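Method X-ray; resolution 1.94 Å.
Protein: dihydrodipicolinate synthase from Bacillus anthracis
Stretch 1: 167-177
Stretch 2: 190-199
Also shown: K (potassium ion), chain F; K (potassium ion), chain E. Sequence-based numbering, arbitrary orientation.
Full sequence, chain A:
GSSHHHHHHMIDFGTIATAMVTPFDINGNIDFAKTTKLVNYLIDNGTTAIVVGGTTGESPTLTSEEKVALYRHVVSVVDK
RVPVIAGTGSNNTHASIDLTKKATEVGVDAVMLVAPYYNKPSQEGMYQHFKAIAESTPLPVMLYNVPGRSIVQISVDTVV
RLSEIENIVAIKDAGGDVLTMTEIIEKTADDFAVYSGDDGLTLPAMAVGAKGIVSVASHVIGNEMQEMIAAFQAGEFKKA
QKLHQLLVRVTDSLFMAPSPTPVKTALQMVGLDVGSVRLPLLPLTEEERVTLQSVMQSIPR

Stretch 1, residues 167-177: NIVAIKDAGGD
Stretch 2 (190-199) DDFAVYSGDD

Two parallel strands, 168-173 and 193-196, run at 20° to each other; their axes approach to 4.7 Å, and the two stretches together bury 592 Å², both sides summed. N167 (phi/psi -92/6) makes no contact with stretch 2. I168 (-94/103; chi1 m, chi2 t) binds one potassium ion through its O at 2.7 Å; this O also lies at the edge of the F192 ring, 3.5 Å from F192 CD1, and I168 CG2 meets F192 CE1 at 4.2 Å. V169 (-114/-11; m) directs its CA-to-CB bond away from stretch 2, but its O accepts A193 N at 3.0 Å and water 1 at 2.6 Å; that water also donates to D191 O (2.9 Å). A170 (-162/166) pairs with A193 (-103/134), CA-CA 4.5 Å. Its small side chain meets A193 on the same face (CB to CB, 4.2 Å), while A170 CA lies over one face of the F192 ring (-110/120; t, 86°). I171 (-138/135; t, t) turns to the other face: its CG2 packs 3.9 Å from V194 CG2 (-103/122; t) and 3.8 Å from F192 CE2, a buried apolar cluster. I171 N donates to A193 O (3.0 Å); I171 O accepts Y195 N (2.8 Å). K172 (-90/111; all t) shares the A170 face with Y195 (-106/138; m, -98°), its CG 3.7 Å from G197 CA. D173 (-104/97; t) donates N to Y195 O (2.8 Å) and accepts G197 N at its O (3.0 Å); its OD1 takes G175 N (2.9 Å; G175 -70/-16). S196 is -63/141. A174 (-96/25) sits against G197 (-103/7), where a CB would point toward stretch 1 and clash with A174 CB at 2.8 Å; its absence permits this close approach. At G176 (78/14), positive phi favours glycine; water 2 links G176 N (2.8 Å), D173 O (2.8 Å) and D198 OD2 (2.7 Å; D198 -128/125; m, -69°). D177 (-127/105; t) caps the following helix.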

# COMPACT_ATOMS: atom_id res chain seq x y z
N ASN A 167 -25.16 -20.67 13.59
CA ASN A 167 -24.32 -21.62 12.84
C ASN A 167 -23.04 -21.03 12.20
O ASN A 167 -22.34 -21.74 11.48
CB ASN A 167 -25.14 -22.39 11.80
CG ASN A 167 -25.73 -21.49 10.73
OD1 ASN A 167 -26.03 -20.33 10.99
ND2 ASN A 167 -25.90 -22.04 9.53
N ILE A 168 -22.74 -19.76 12.47
CA ILE A 168 -21.45 -19.18 12.05
C ILE A 168 -20.48 -19.32 13.22
O ILE A 168 -20.56 -18.58 14.21
CB ILE A 168 -21.58 -17.71 11.57
CG1 ILE A 168 -22.62 -17.60 10.46
CG2 ILE A 168 -20.21 -17.21 11.09
CD1 ILE A 168 -22.80 -16.22 9.86
N VAL A 169 -19.58 -20.29 13.10
CA VAL A 169 -18.82 -20.82 14.24
C VAL A 169 -17.31 -20.55 14.22
O VAL A 169 -16.62 -20.76 15.23
CB VAL A 169 -19.06 -22.34 14.42
CG1 VAL A 169 -20.54 -22.64 14.60
CG2 VAL A 169 -18.50 -23.17 13.23
N ALA A 170 -16.79 -20.07 13.09
CA ALA A 170 -15.35 -19.88 12.94
C ALA A 170 -15.01 -18.95 11.79
O ALA A 170 -15.87 -18.65 10.95
CB ALA A 170 -14.65 -21.23 12.75
N ILE A 171 -13.76 -18.49 11.77
CA ILE A 171 -13.24 -17.69 10.67
C ILE A 171 -11.81 -18.15 10.33
O ILE A 171 -11.00 -18.41 11.23
CB ILE A 171 -13.30 -16.16 10.96
CG1 ILE A 171 -12.77 -15.35 9.76
CG2 ILE A 171 -12.55 -15.82 12.24
CD1 ILE A 171 -13.20 -13.90 9.78
N LYS A 172 -11.55 -18.30 9.04
CA LYS A 172 -10.18 -18.42 8.52
C LYS A 172 -9.73 -17.00 8.22
O LYS A 172 -10.26 -16.36 7.31
CB LYS A 172 -10.16 -19.28 7.25
CG LYS A 172 -8.80 -19.34 6.55
CD LYS A 172 -8.84 -20.11 5.24
CE LYS A 172 -7.47 -20.12 4.56
NZ LYS A 172 -7.47 -20.91 3.29
N ASP A 173 -8.77 -16.49 8.98
CA ASP A 173 -8.34 -15.10 8.81
C ASP A 173 -6.99 -15.01 8.09
O ASP A 173 -5.93 -15.13 8.72
CB ASP A 173 -8.27 -14.38 10.17
CG ASP A 173 -8.16 -12.86 10.02
OD1 ASP A 173 -7.77 -12.38 8.92
OD2 ASP A 173 -8.45 -12.14 11.00
N ALA A 174 -7.05 -14.79 6.78
CA ALA A 174 -5.85 -14.57 5.97
C ALA A 174 -5.53 -13.07 5.77
O ALA A 174 -4.87 -12.69 4.80
CB ALA A 174 -5.97 -15.28 4.64
N GLY A 175 -5.99 -12.23 6.69
CA GLY A 175 -5.69 -10.80 6.64
C GLY A 175 -4.23 -10.47 6.95
O GLY A 175 -3.79 -9.35 6.68
N GLY A 176 -3.51 -11.42 7.53
CA GLY A 176 -2.09 -11.26 7.83
C GLY A 176 -1.82 -10.43 9.07
O GLY A 176 -0.69 -10.03 9.31
N ASP A 177 -2.84 -10.20 9.88
CA ASP A 177 -2.76 -9.27 10.99
C ASP A 177 -3.21 -9.95 12.27
O ASP A 177 -4.41 -10.14 12.49
CB ASP A 177 -3.63 -8.04 10.69
CG ASP A 177 -3.44 -6.91 11.69
OD1 ASP A 177 -3.06 -7.18 12.85
OD2 ASP A 177 -3.67 -5.75 11.31
N ASP A 190 -16.65 -17.86 23.48
CA ASP A 190 -15.67 -18.95 23.57
C ASP A 190 -15.87 -20.01 22.49
O ASP A 190 -14.91 -20.68 22.10
CB ASP A 190 -15.72 -19.63 24.94
CG ASP A 190 -15.22 -18.74 26.06
OD1 ASP A 190 -14.59 -17.69 25.79
OD2 ASP A 190 -15.45 -19.11 27.24
N ASP A 191 -17.11 -20.16 22.01
CA ASP A 191 -17.42 -21.17 20.99
C ASP A 191 -17.30 -20.64 19.55
O ASP A 191 -17.76 -21.29 18.60
CB ASP A 191 -18.82 -21.78 21.24
CG ASP A 191 -19.95 -20.76 21.14
OD1 ASP A 191 -19.71 -19.56 20.88
OD2 ASP A 191 -21.11 -21.17 21.34
N PHE A 192 -16.67 -19.48 19.39
CA PHE A 192 -16.31 -18.98 18.07
C PHE A 192 -14.79 -19.03 17.91
O PHE A 192 -14.07 -18.39 18.67
CB PHE A 192 -16.83 -17.56 17.85
CG PHE A 192 -16.60 -17.05 16.46
CD1 PHE A 192 -17.51 -17.32 15.45
CD2 PHE A 192 -15.47 -16.31 16.16
CE1 PHE A 192 -17.30 -16.86 14.16
CE2 PHE A 192 -15.25 -15.84 14.87
CZ PHE A 192 -16.17 -16.11 13.87
N ALA A 193 -14.33 -19.79 16.92
CA ALA A 193 -12.90 -20.06 16.72
C ALA A 193 -12.27 -19.23 15.60
O ALA A 193 -12.82 -19.12 14.50
CB ALA A 193 -12.70 -21.56 16.45
N VAL A 194 -11.09 -18.66 15.88
CA VAL A 194 -10.29 -17.96 14.88
C VAL A 194 -9.13 -18.86 14.44
O VAL A 194 -8.34 -19.30 15.26
CB VAL A 194 -9.74 -16.62 15.44
CG1 VAL A 194 -8.78 -15.96 14.43
CG2 VAL A 194 -10.89 -15.68 15.77
N TYR A 195 -9.07 -19.13 13.13
CA TYR A 195 -7.96 -19.85 12.51
C TYR A 195 -7.10 -18.88 11.73
O TYR A 195 -7.63 -18.02 11.02
CB TYR A 195 -8.47 -20.94 11.56
CG TYR A 195 -8.97 -22.15 12.30
CD1 TYR A 195 -8.17 -23.27 12.46
CD2 TYR A 195 -10.24 -22.15 12.88
CE1 TYR A 195 -8.61 -24.38 13.18
CE2 TYR A 195 -10.69 -23.25 13.60
CZ TYR A 195 -9.88 -24.36 13.75
OH TYR A 195 -10.35 -25.44 14.46
N SER A 196 -5.77 -19.02 11.82
CA SER A 196 -4.91 -18.34 10.86
C SER A 196 -5.20 -18.89 9.46
O SER A 196 -5.47 -20.08 9.30
CB SER A 196 -3.43 -18.51 11.20
OG SER A 196 -2.62 -17.93 10.19
N GLY A 197 -5.20 -18.00 8.48
CA GLY A 197 -5.28 -18.37 7.07
C GLY A 197 -3.93 -18.27 6.39
O GLY A 197 -3.84 -18.43 5.17
N ASP A 198 -2.87 -18.03 7.16
CA ASP A 198 -1.50 -18.05 6.63
C ASP A 198 -0.59 -18.94 7.47
O ASP A 198 -0.46 -18.76 8.69
CB ASP A 198 -0.93 -16.63 6.57
CG ASP A 198 -1.63 -15.79 5.51
OD1 ASP A 198 -1.43 -16.09 4.31
OD2 ASP A 198 -2.39 -14.88 5.88
N ASP A 199 0.05 -19.90 6.80
CA ASP A 199 0.90 -20.89 7.46
C ASP A 199 1.96 -20.28 8.37
O ASP A 199 2.13 -20.71 9.51
CB ASP A 199 1.56 -21.78 6.41
CG ASP A 199 0.64 -22.87 5.93
OD1 ASP A 199 0.21 -23.67 6.79
OD2 ASP A 199 0.35 -22.94 4.72
K K F . -22.14 -18.62 16.42
K K E . -13.63 -16.15 20.98
O HOH W 1 -16.27 -22.95 16.68
O HOH W 2 -3.38 -14.16 8.27
O HOH W 3 -13.19 -16.40 23.61
O HOH W 4 -19.81 -19.89 17.66
O HOH W 5 -11.95 -16.94 18.91
O HOH W 6 -12.06 -18.63 22.09
O HOH W 7 -23.80 -18.53 18.47